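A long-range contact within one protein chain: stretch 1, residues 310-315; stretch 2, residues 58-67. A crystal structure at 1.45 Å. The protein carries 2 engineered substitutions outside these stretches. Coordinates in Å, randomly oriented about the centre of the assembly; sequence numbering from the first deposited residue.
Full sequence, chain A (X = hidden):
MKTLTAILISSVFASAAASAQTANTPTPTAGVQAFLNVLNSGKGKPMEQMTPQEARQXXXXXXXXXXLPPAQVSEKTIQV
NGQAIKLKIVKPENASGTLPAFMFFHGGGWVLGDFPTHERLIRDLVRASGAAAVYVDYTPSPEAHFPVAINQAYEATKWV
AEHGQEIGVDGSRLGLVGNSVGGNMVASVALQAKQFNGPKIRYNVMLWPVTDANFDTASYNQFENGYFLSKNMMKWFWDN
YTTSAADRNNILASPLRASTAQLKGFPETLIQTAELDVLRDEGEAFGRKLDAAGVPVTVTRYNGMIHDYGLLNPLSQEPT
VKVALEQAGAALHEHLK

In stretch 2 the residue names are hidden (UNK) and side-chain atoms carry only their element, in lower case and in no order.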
ATOM      1  N   GLY A 310     -10.434   6.546  -3.422  1.00  5.61           N
ATOM      2  CA  GLY A 310     -10.063   7.588  -2.478  1.00  6.83           C
ATOM      3  C   GLY A 310     -10.696   8.939  -2.728  1.00  6.51           C
ATOM      4  O   GLY A 310     -10.557   9.838  -1.892  1.00  7.12           O
ATOM      5  N   LEU A 311     -11.344   9.123  -3.874  1.00  5.82           N
ATOM      6  CA  LEU A 311     -12.052  10.363  -4.165  1.00  5.34           C
ATOM      7  C   LEU A 311     -13.493  10.333  -3.678  1.00  6.23           C
ATOM      8  O   LEU A 311     -13.949  11.283  -3.044  1.00  7.06           O
ATOM      9  CB  LEU A 311     -12.071  10.618  -5.681  1.00  6.65           C
ATOM     10  CG  LEU A 311     -12.973  11.761  -6.150  1.00  7.45           C
ATOM     11  CD1 LEU A 311     -12.432  13.088  -5.640  1.00  7.48           C
ATOM     12  CD2 LEU A 311     -13.113  11.789  -7.662  1.00  7.13           C
ATOM     13  N   LEU A 312     -14.220   9.273  -4.001  1.00  6.59           N
ATOM     14  CA  LEU A 312     -15.674   9.277  -3.863  1.00  7.59           C
ATOM     15  C   LEU A 312     -16.074   9.409  -2.405  1.00  6.62           C
ATOM     16  O   LEU A 312     -15.767   8.553  -1.573  1.00  7.81           O
ATOM     17  CB  LEU A 312     -16.249   7.998  -4.480  1.00  7.87           C
ATOM     18  CG  LEU A 312     -16.057   7.907  -5.991  1.00 10.60           C
ATOM     19  CD1 LEU A 312     -16.332   6.498  -6.532  1.00 13.64           C
ATOM     20  CD2 LEU A 312     -16.899   8.938  -6.750  1.00 19.52           C
ATOM     21  N   ASN A 313     -16.778  10.490  -2.079  1.00  7.93           N
ATOM     22  CA  ASN A 313     -17.086  10.730  -0.680  1.00  7.57           C
ATOM     23  C   ASN A 313     -17.970   9.660  -0.056  1.00  7.91           C
ATOM     24  O   ASN A 313     -17.781   9.398   1.140  1.00  8.63           O
ATOM     25  CB  ASN A 313     -17.630  12.149  -0.507  1.00  7.77           C
ATOM     26  CG  ASN A 313     -16.564  13.192  -0.720  1.00  8.00           C
ATOM     27  OD1 ASN A 313     -15.372  12.903  -0.633  1.00  8.59           O
ATOM     28  ND2 ASN A 313     -16.970  14.402  -1.029  1.00  8.80           N
ATOM     29  N   PRO A 314     -18.882   8.998  -0.772  1.00  7.74           N
ATOM     30  CA  PRO A 314     -19.614   7.882  -0.141  1.00  8.48           C
ATOM     31  C   PRO A 314     -18.717   6.740   0.306  1.00  9.27           C
ATOM     32  O   PRO A 314     -19.164   5.904   1.106  1.00 11.36           O
ATOM     33  CB  PRO A 314     -20.607   7.452  -1.223  1.00 11.20           C
ATOM     34  CG  PRO A 314     -20.845   8.734  -1.996  1.00 12.00           C
ATOM     35  CD  PRO A 314     -19.477   9.389  -2.060  1.00  9.22           C
ATOM     36  N   LEU A 315     -17.467   6.679  -0.168  1.00  8.46           N
ATOM     37  CA  LEU A 315     -16.524   5.646   0.250  1.00  8.45           C
ATOM     38  C   LEU A 315     -15.497   6.141   1.265  1.00  7.91           C
ATOM     39  O   LEU A 315     -14.559   5.407   1.594  1.00  7.67           O
ATOM     40  CB  LEU A 315     -15.809   5.060  -0.970  1.00  8.01           C
ATOM     41  CG  LEU A 315     -16.705   4.274  -1.927  1.00  8.79           C
ATOM     42  CD1 LEU A 315     -15.898   3.852  -3.131  1.00 11.13           C
ATOM     43  CD2 LEU A 315     -17.310   3.064  -1.236  1.00 12.59           C
ATOM     44  N   UNK A  58     -23.281  15.162 -12.101  1.00  9.75           N
ATOM     45  CA  UNK A  58     -23.267  13.843 -11.472  1.00  9.92           C
ATOM     46  C   UNK A  58     -22.182  13.779 -10.407  1.00 10.01           C
ATOM     47  O   UNK A  58     -22.420  13.361  -9.271  1.00 11.21           O
ATOM     48  c   UNK A  58     -23.090  12.735 -12.523  1.00 12.73           C
ATOM     49  c   UNK A  58     -24.275  12.723 -13.484  1.00 17.10           C
ATOM     50  c   UNK A  58     -22.936  11.380 -11.850  1.00 12.74           C
ATOM     51  N   UNK A  59     -20.963  14.184 -10.758  1.00  9.47           N
ATOM     52  CA  UNK A  59     -19.883  14.121  -9.777  1.00  9.61           C
ATOM     53  C   UNK A  59     -20.080  15.161  -8.684  1.00  8.48           C
ATOM     54  O   UNK A  59     -19.834  14.879  -7.505  1.00  8.68           O
ATOM     55  c   UNK A  59     -18.527  14.283 -10.465  1.00  8.80           C
ATOM     56  c   UNK A  59     -16.052  14.529 -10.303  1.00 12.15           C
ATOM     57  c   UNK A  59     -17.217  12.818  -8.881  1.00 10.04           C
ATOM     58  c   UNK A  59     -17.328  14.184  -9.538  1.00  9.33           C
ATOM     59  N   UNK A  60     -20.536  16.358  -9.048  1.00  7.98           N
ATOM     60  CA  UNK A  60     -20.806  17.373  -8.034  1.00  8.55           C
ATOM     61  C   UNK A  60     -21.761  16.825  -6.978  1.00  9.67           C
ATOM     62  O   UNK A  60     -21.510  16.935  -5.775  1.00  9.81           O
ATOM     63  c   UNK A  60     -21.328  18.660  -8.687  1.00  9.10           C
ATOM     64  c   UNK A  60     -20.220  19.313  -9.531  1.00  8.65           C
ATOM     65  c   UNK A  60     -20.709  20.433 -10.447  1.00 12.62           C
ATOM     66  c   UNK A  60     -21.873  19.622  -7.622  1.00  9.38           C
ATOM     67  N   UNK A  61     -22.863  16.217  -7.410  1.00  9.29           N
ATOM     68  CA  UNK A  61     -23.848  15.719  -6.455  1.00 11.05           C
ATOM     69  C   UNK A  61     -23.367  14.528  -5.645  1.00 11.32           C
ATOM     70  O   UNK A  61     -23.694  14.398  -4.465  1.00 12.57           O
ATOM     71  N   UNK A  62     -22.594  13.637  -6.267  1.00 10.23           N
ATOM     72  CA  UNK A  62     -22.054  12.508  -5.533  1.00 10.64           C
ATOM     73  C   UNK A  62     -21.183  12.975  -4.381  1.00  9.11           C
ATOM     74  O   UNK A  62     -21.138  12.318  -3.331  1.00 11.19           O
ATOM     75  c   UNK A  62     -21.230  11.630  -6.470  1.00 12.76           C
ATOM     76  N   UNK A  63     -20.496  14.100  -4.550  1.00  7.63           N
ATOM     77  CA  UNK A  63     -19.514  14.570  -3.588  1.00  8.22           C
ATOM     78  C   UNK A  63     -20.082  15.583  -2.606  1.00 11.65           C
ATOM     79  O   UNK A  63     -19.497  15.797  -1.537  1.00 12.19           O
ATOM     80  o   UNK A  63     -17.640  12.138  -4.132  1.00  7.72           O
ATOM     81  n   UNK A  63     -15.708  13.256  -4.138  1.00  7.26           N
ATOM     82  c   UNK A  63     -17.575  14.247  -5.238  1.00  7.21           C
ATOM     83  c   UNK A  63     -16.977  13.115  -4.469  1.00  6.94           C
ATOM     84  c   UNK A  63     -18.331  15.210  -4.338  1.00  8.88           C
ATOM     85  N   UNK A  64     -21.220  16.185  -2.928  1.00 10.00           N
ATOM     86  CA  UNK A  64     -21.759  17.266  -2.123  1.00  9.65           C
ATOM     87  C   UNK A  64     -22.180  16.775  -0.744  1.00 10.53           C
ATOM     88  O   UNK A  64     -22.632  15.648  -0.564  1.00 10.95           O
ATOM     89  c   UNK A  64     -23.567  19.107  -2.204  1.00  9.83           C
ATOM     90  c   UNK A  64     -24.558  18.793  -1.101  1.00  9.69           C
ATOM     91  n   UNK A  64     -24.725  19.762  -0.201  1.00 13.72           N
ATOM     92  o   UNK A  64     -25.147  17.704  -1.033  1.00 11.10           O
ATOM     93  c   UNK A  64     -22.965  17.861  -2.857  1.00 11.02           C
ATOM     94  N   UNK A  65     -22.000  17.651   0.234  1.00 11.23           N
ATOM     95  CA  UNK A  65     -22.562  17.409   1.554  1.00 13.75           C
ATOM     96  C   UNK A  65     -21.747  16.508   2.437  1.00 14.52           C
ATOM     97  O   UNK A  65     -22.253  16.018   3.450  1.00 18.43           O
ATOM     98  N   UNK A  66     -20.493  16.265   2.089  1.00 11.63           N
ATOM     99  CA  UNK A  66     -19.647  15.363   2.844  1.00 11.74           C
ATOM    100  C   UNK A  66     -19.031  16.091   4.032  1.00 11.56           C
ATOM    101  O   UNK A  66     -18.747  17.286   3.977  1.00 14.21           O
ATOM    102  c   UNK A  66     -18.528  14.840   1.942  1.00 14.48           C
ATOM    103  N   UNK A  67     -18.824  15.339   5.114  1.00 14.93           N
ATOM    104  CA  UNK A  67     -18.076  15.853   6.251  1.00 18.04           C
ATOM    105  C   UNK A  67     -16.620  16.054   5.847  1.00 14.57           C
ATOM    106  O   UNK A  67     -15.989  15.145   5.296  1.00 18.26           O
ATOM    107  c   UNK A  67     -16.859  14.265  10.954  1.00 52.86           C
ATOM    108  n   UNK A  67     -17.197  13.109  11.842  1.00 52.53           N
ATOM    109  c   UNK A  67     -17.313  15.189   8.620  1.00 38.60           C
ATOM    110  c   UNK A  67     -17.005  13.942   9.465  1.00 46.29           C
ATOM    111  c   UNK A  67     -18.165  14.844   7.399  1.00 23.90           C
TER

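Position 58 carries three side-chain carbons, the first bearing the other two. A fork directly at CB with no further atoms defines Val58; its side chain is out of reach of stretch 1 and takes no part in the contact.

Position 59 has four carbons forked at the second; one terminal carbon of position 59 lies 4.4 Å from Leu311 CD2 and 4.4 Å from Leu312 CD2. This is Leu59, and the carbon is CD1. Leu59 has chi1 -178° (t) and chi2 63° (p). Its CA-to-CB bond points sideways, but the end comes nearer, so that one methyl makes two apolar contacts.

Position 60 also has four carbons, but the fork is at the first and one arm is two carbons long, which distinguishes Ile60 from its predecessor. It is exposed, out of reach of stretch 1, and touches a crystal neighbour.

Position 61 has no side-chain atoms and is Gly61. An ideal CB would find room here, so the geometry gives no steric reason for its absence.

Position 62 has a single side-chain carbon, its CB, which points sideways; the closest approach is through the backbone, with O of position 62 lying 3.6 Å from Pro314 CD. The single carbon gives Ala62. Its amide continues the helix, Ala62 N donating to Val58 O at 3.0 Å.

Position 63 has three carbons, the third carrying one oxygen and one nitrogen. The oxygen lies 2.8 Å from Asn313 N and the nitrogen 2.9 Å from Leu311 O. Two methylene-like carbons before a terminal amide identify Gln63, and the hydrogen bonds to a backbone donor and a backbone acceptor agree with the assignment of OE1 and NE2. With chi1 -63° and chi2 -61° (both m), the chain bends so that its end approaches stretch 1 although CB points sideways.

Position 64 repeats the same atom pattern and is Gln64, but its CA-to-CB bond points away and its side chain makes no contact with stretch 1. It is the first residue after the helix to leave helical phi/psi.

Position 65 again lacks side-chain atoms. Gly65 has phi 82°, which favours glycine, and an ideal CB would lie 2.9 Å from Gln64 OE1.

Position 66 has one carbon, its CB, which points toward stretch 1 and lies 3.4 Å from Asn313 ND2; it is Ala66. It closes a type II turn begun at Gln63.

Position 67 has four carbons in a row ending in nitrogen, the lysine pattern; Lys67 is exposed and remains out of reach.

The contact centres on Gln63 and Asn313, whose CA atoms are 5.4 Å apart. The Gln63 amide reads the backbone of stretch 1: Asn313 N donates to OE1 at 175°, while NE2 donates to Leu311 O at 160°. Asn313 reciprocates, its ND2 donating to Gln63 O (2.9 Å, 152°). Each amide side chain thus binds the other residue's stretch through main-chain atoms, while the leucine methyls add apolar packing. The two stretches together bury 327 Å².

Stretch 2 58-67: VLIGAQQGAK
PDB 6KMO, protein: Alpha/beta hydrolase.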